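Long-range contacts in beta sliding clamp (Bartonella birtlesii LL-WM9, PDB 6PTR), which probably encircles DNA as a ring-shaped head-to-tail homodimer and tethers DNA polymerases and other proteins to it, giving processivity: residues V207-K212 against S249-G254; V262-N267 against L373-P378. One frame throughout, in Å; residues are numbered along the deposited sequence.

Contact 1 of 2, residues V207-K212 against S249-G254; sequences VIIPRK and SKLVDG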
# COMPACT_ATOMS: atom_id res chain seq x y z
N VAL C 207 0.31 -21.95 28.86
CA VAL C 207 1.46 -21.36 28.18
C VAL C 207 1.05 -20.12 27.39
O VAL C 207 -0.11 -19.94 27.01
CB VAL C 207 2.16 -22.36 27.24
CG1 VAL C 207 2.56 -23.64 28.01
CG2 VAL C 207 1.26 -22.70 26.05
N ILE C 208 2.03 -19.28 27.12
CA ILE C 208 1.82 -18.03 26.39
C ILE C 208 2.46 -18.19 25.02
O ILE C 208 3.69 -18.26 24.91
CB ILE C 208 2.40 -16.82 27.13
CG1 ILE C 208 1.76 -16.69 28.52
CG2 ILE C 208 2.18 -15.53 26.31
CD1 ILE C 208 2.51 -15.67 29.39
N ILE C 209 1.63 -18.27 23.98
CA ILE C 209 2.15 -18.41 22.62
C ILE C 209 2.53 -17.02 22.10
O ILE C 209 1.67 -16.13 22.11
CB ILE C 209 1.11 -19.04 21.70
CG1 ILE C 209 0.59 -20.34 22.31
CG2 ILE C 209 1.70 -19.19 20.28
CD1 ILE C 209 -0.71 -20.85 21.65
N PRO C 210 3.77 -16.79 21.66
CA PRO C 210 4.16 -15.44 21.24
C PRO C 210 3.36 -14.91 20.05
O PRO C 210 2.94 -15.66 19.17
CB PRO C 210 5.64 -15.60 20.86
CG PRO C 210 6.08 -16.86 21.56
CD PRO C 210 4.88 -17.75 21.59
N ARG C 211 3.16 -13.59 20.07
CA ARG C 211 2.46 -12.87 19.01
C ARG C 211 2.95 -13.23 17.61
O ARG C 211 2.13 -13.43 16.70
CB ARG C 211 2.61 -11.36 19.26
CG ARG C 211 1.96 -10.47 18.24
CD ARG C 211 1.84 -9.05 18.77
NE ARG C 211 3.09 -8.54 19.33
CZ ARG C 211 4.01 -7.90 18.62
NH1 ARG C 211 5.12 -7.46 19.21
NH2 ARG C 211 3.83 -7.70 17.32
N LYS C 212 4.27 -13.34 17.40
CA LYS C 212 4.75 -13.63 16.05
C LYS C 212 4.33 -15.01 15.58
O LYS C 212 3.94 -15.18 14.41
CB LYS C 212 6.28 -13.49 15.95
CG LYS C 212 6.83 -13.84 14.54
CD LYS C 212 8.27 -13.40 14.39
CE LYS C 212 8.77 -13.54 12.94
NZ LYS C 212 10.18 -13.13 12.79
N SER C 249 7.89 -22.89 18.09
CA SER C 249 8.09 -21.57 18.70
C SER C 249 8.50 -21.72 20.15
O SER C 249 8.02 -22.61 20.85
CB SER C 249 6.81 -20.74 18.63
OG SER C 249 7.04 -19.44 19.21
N LYS C 250 9.42 -20.87 20.58
CA LYS C 250 9.58 -20.68 22.02
C LYS C 250 8.27 -20.18 22.60
O LYS C 250 7.42 -19.62 21.90
CB LYS C 250 10.71 -19.69 22.32
CG LYS C 250 12.07 -20.29 22.04
CD LYS C 250 13.20 -19.29 22.22
CE LYS C 250 14.49 -19.89 21.69
NZ LYS C 250 15.61 -18.91 21.71
N LEU C 251 8.08 -20.42 23.88
CA LEU C 251 6.95 -19.85 24.61
C LEU C 251 7.44 -18.63 25.35
O LEU C 251 8.63 -18.50 25.64
CB LEU C 251 6.35 -20.88 25.57
CG LEU C 251 5.68 -22.04 24.82
CD1 LEU C 251 5.41 -23.23 25.74
CD2 LEU C 251 4.37 -21.57 24.16
N VAL C 252 6.53 -17.71 25.64
CA VAL C 252 6.92 -16.52 26.41
C VAL C 252 7.23 -16.94 27.84
O VAL C 252 6.41 -17.59 28.49
CB VAL C 252 5.81 -15.47 26.37
CG1 VAL C 252 6.20 -14.25 27.22
CG2 VAL C 252 5.51 -15.06 24.94
N ASP C 253 8.40 -16.53 28.33
CA ASP C 253 8.87 -16.91 29.67
C ASP C 253 8.35 -15.88 30.66
O ASP C 253 9.04 -14.92 31.01
CB ASP C 253 10.40 -17.00 29.69
CG ASP C 253 10.94 -17.46 31.03
OD1 ASP C 253 10.13 -17.75 31.94
OD2 ASP C 253 12.18 -17.52 31.18
N GLY C 254 7.13 -16.11 31.12
CA GLY C 254 6.50 -15.23 32.09
C GLY C 254 5.22 -15.86 32.58
O GLY C 254 4.83 -16.94 32.14
O HOH W 1 4.60 -19.52 28.67
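The P210 ring is met on one face by V252 and along one edge by K250 and S249. V252 CG2 stands over the face, 3.9 Å from P210 CG. K250 O lies close to the ring plane beyond the CG–CD edge, 3.1 Å from P210 CG. S249 OG touches the same edge from the other side of the plane, 3.6 Å from P210 CG. This hydroxyl is itself fixed: with OG anti to the backbone N (chi1 -179°), S249 OG donates to K250 O at 2.7 Å, on a lone pair of that carbonyl. One oxygen thus takes a hydroxyl and abuts the proline edge.

The backbones add a direct bond and a bridged one. V252 N donates almost straight (172°) to I208 O at 3.0 Å, close to the plane of the carbonyl. A water then links the remaining polar groups of the same two residues, accepting from I208 N and donating to V252 O at 2.7 Å; those two atoms are too far apart to bond directly. Around these polar links lie the hydrocarbon groups: I208 CG2 rests against V252 CB at 3.6 Å and equally near V252 CG2. L251 sets both methyls against V207, CD1 3.7 Å from V207 CG1, and CD2 also against I208 O.

This is structural packing within the central domain: the chain leaving strand 245-250 turns across 207-210, an outermost strand of its eight-stranded sheet, and against the start of helix 211-221. Strand 167-173 borders that strand by backbone bonds of V207 with F170 and I209 with I168. I209 turns from the contact toward V214 and I238. P210 is the N-cap of helix 211-221, whose A213 touches S249, while L251 reaches I238 on strand 237-242.

Contact 2 of 2, residues V262-N267 against L373-P378; sequences VIPLGN and LYVLMP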
# COMPACT_ATOMS: atom_id res chain seq x y z
N VAL C 262 -10.99 -9.77 35.72
CA VAL C 262 -11.49 -8.60 35.00
C VAL C 262 -12.77 -8.87 34.23
O VAL C 262 -13.34 -7.92 33.67
CB VAL C 262 -10.45 -7.99 34.04
CG1 VAL C 262 -9.12 -7.85 34.74
CG2 VAL C 262 -10.30 -8.80 32.75
N ILE C 263 -13.25 -10.10 34.18
CA ILE C 263 -14.41 -10.40 33.35
C ILE C 263 -15.65 -10.12 34.18
O ILE C 263 -15.91 -10.80 35.18
CB ILE C 263 -14.35 -11.85 32.83
CG1 ILE C 263 -13.10 -12.02 31.97
CG2 ILE C 263 -15.61 -12.19 32.06
CD1 ILE C 263 -12.93 -13.39 31.38
N PRO C 264 -16.42 -9.09 33.84
CA PRO C 264 -17.53 -8.69 34.71
C PRO C 264 -18.73 -9.58 34.46
O PRO C 264 -19.40 -9.48 33.43
CB PRO C 264 -17.79 -7.23 34.29
CG PRO C 264 -17.40 -7.17 32.87
CD PRO C 264 -16.32 -8.24 32.64
N LEU C 265 -18.97 -10.50 35.37
CA LEU C 265 -20.14 -11.34 35.21
C LEU C 265 -21.36 -10.78 35.90
O LEU C 265 -22.47 -11.30 35.69
CB LEU C 265 -19.84 -12.76 35.70
CG LEU C 265 -18.75 -13.47 34.88
CD1 LEU C 265 -18.54 -14.90 35.35
CD2 LEU C 265 -19.04 -13.42 33.36
N GLY C 266 -21.21 -9.73 36.69
CA GLY C 266 -22.33 -9.13 37.38
C GLY C 266 -22.93 -7.87 36.77
O GLY C 266 -23.86 -7.33 37.36
N ASN C 267 -22.42 -7.39 35.63
CA ASN C 267 -22.97 -6.18 35.04
C ASN C 267 -24.46 -6.33 34.77
O ASN C 267 -24.91 -7.38 34.29
CB ASN C 267 -22.24 -5.84 33.73
CG ASN C 267 -20.86 -5.31 33.96
OD1 ASN C 267 -20.38 -5.24 35.09
ND2 ASN C 267 -20.18 -4.96 32.86
N LEU C 373 -16.30 -14.33 24.46
CA LEU C 373 -16.72 -13.05 25.02
C LEU C 373 -15.58 -12.06 24.88
O LEU C 373 -14.40 -12.43 24.79
CB LEU C 373 -17.14 -13.17 26.49
CG LEU C 373 -16.15 -13.69 27.53
CD1 LEU C 373 -15.27 -12.56 28.09
CD2 LEU C 373 -16.88 -14.44 28.66
N TYR C 374 -15.94 -10.79 24.90
CA TYR C 374 -14.96 -9.72 24.86
C TYR C 374 -15.20 -8.80 26.05
O TYR C 374 -16.34 -8.63 26.51
CB TYR C 374 -15.04 -8.94 23.55
CG TYR C 374 -14.88 -9.86 22.39
CD1 TYR C 374 -13.61 -10.32 22.03
CD2 TYR C 374 -15.99 -10.34 21.69
CE1 TYR C 374 -13.45 -11.20 20.99
CE2 TYR C 374 -15.83 -11.23 20.63
CZ TYR C 374 -14.56 -11.66 20.29
OH TYR C 374 -14.39 -12.53 19.26
N VAL C 375 -14.13 -8.22 26.54
CA VAL C 375 -14.21 -7.21 27.60
C VAL C 375 -13.52 -5.95 27.10
O VAL C 375 -12.45 -6.00 26.48
CB VAL C 375 -13.57 -7.73 28.90
CG1 VAL C 375 -13.75 -6.70 30.02
CG2 VAL C 375 -14.15 -9.06 29.30
N LEU C 376 -14.12 -4.80 27.39
CA LEU C 376 -13.51 -3.54 26.97
C LEU C 376 -13.59 -2.54 28.11
O LEU C 376 -14.67 -2.29 28.66
CB LEU C 376 -14.22 -2.98 25.73
CG LEU C 376 -13.65 -1.66 25.22
CD1 LEU C 376 -12.21 -1.85 24.76
CD2 LEU C 376 -14.53 -1.15 24.08
N MET C 377 -12.42 -1.95 28.46
CA MET C 377 -12.39 -0.94 29.51
C MET C 377 -12.88 0.40 28.95
O MET C 377 -12.52 0.78 27.84
CB MET C 377 -10.97 -0.77 30.05
CG MET C 377 -10.89 -0.05 31.42
SD MET C 377 -11.72 -1.04 32.69
CE MET C 377 -11.56 0.05 34.09
N PRO C 378 -13.69 1.13 29.69
CA PRO C 378 -14.08 2.48 29.23
C PRO C 378 -12.93 3.47 29.37
O PRO C 378 -11.89 3.20 29.97
CB PRO C 378 -15.24 2.87 30.15
CG PRO C 378 -15.12 1.99 31.34
CD PRO C 378 -14.47 0.70 30.86
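This is a mainly apolar contact in which the loop at V262-P264 rests on the loop-facing side chains L373 and V375 of the chain's last strand, 372-376; no hydrogen bond joins the two segments. V375 is the central side chain. With CG1 anti to the backbone N (chi1 -176°), it lifts both methyls toward the loop, and P264 CD meets them tip to tip, 4.0 Å from V375 CG1 and scarcely farther from V375 CG2. V375 CG1 also lies in front of the V262 carbonyl, 3.9 Å from V262 O. I263 runs at about a right angle to V375, its CG1 lying 4.1 Å from V375 CG2. Farther along, I263 CG2 and CD1 together hold one methyl of L373, with CG2 4.0 Å from L373 CD1.

The alternating strand sends Y374 and L376 to the opposite side, against helix 336-345. Backbone bonds of L373 with Q192 and V375 with L190 attach it to strand 189-196, so that the sheet passes from the central into the C-terminal domain.

The bound griselimycin peptide packs on V262 and V375 with an apolar side chain and on M377 with its backbone. V262 and V375 thus help line the peptide-binding groove, which in bacterial beta subunits receives the short linear motifs of polymerases and other partners, and probably does so here.

From the N terminus, contact 1 comes first: 207-212 meets 249-254 after a loop of 36 residues that holds most of helix 211-221 and the hairpin strands up to 245-250, all in the central domain. Soon after it closes, contact 2 opens at 262-267 and closes at 373-378 after 105 intervening residues, so that its loop spans most of the C-terminal domain. The two loops run in series and neither nest nor cross. Their centres lie 25 Å apart, and no atoms touch, yet both reach one eight-stranded sheet: contact 1 at an outermost strand, 207-210, contact 2 at the inner strand 372-376, beside the seam between domains.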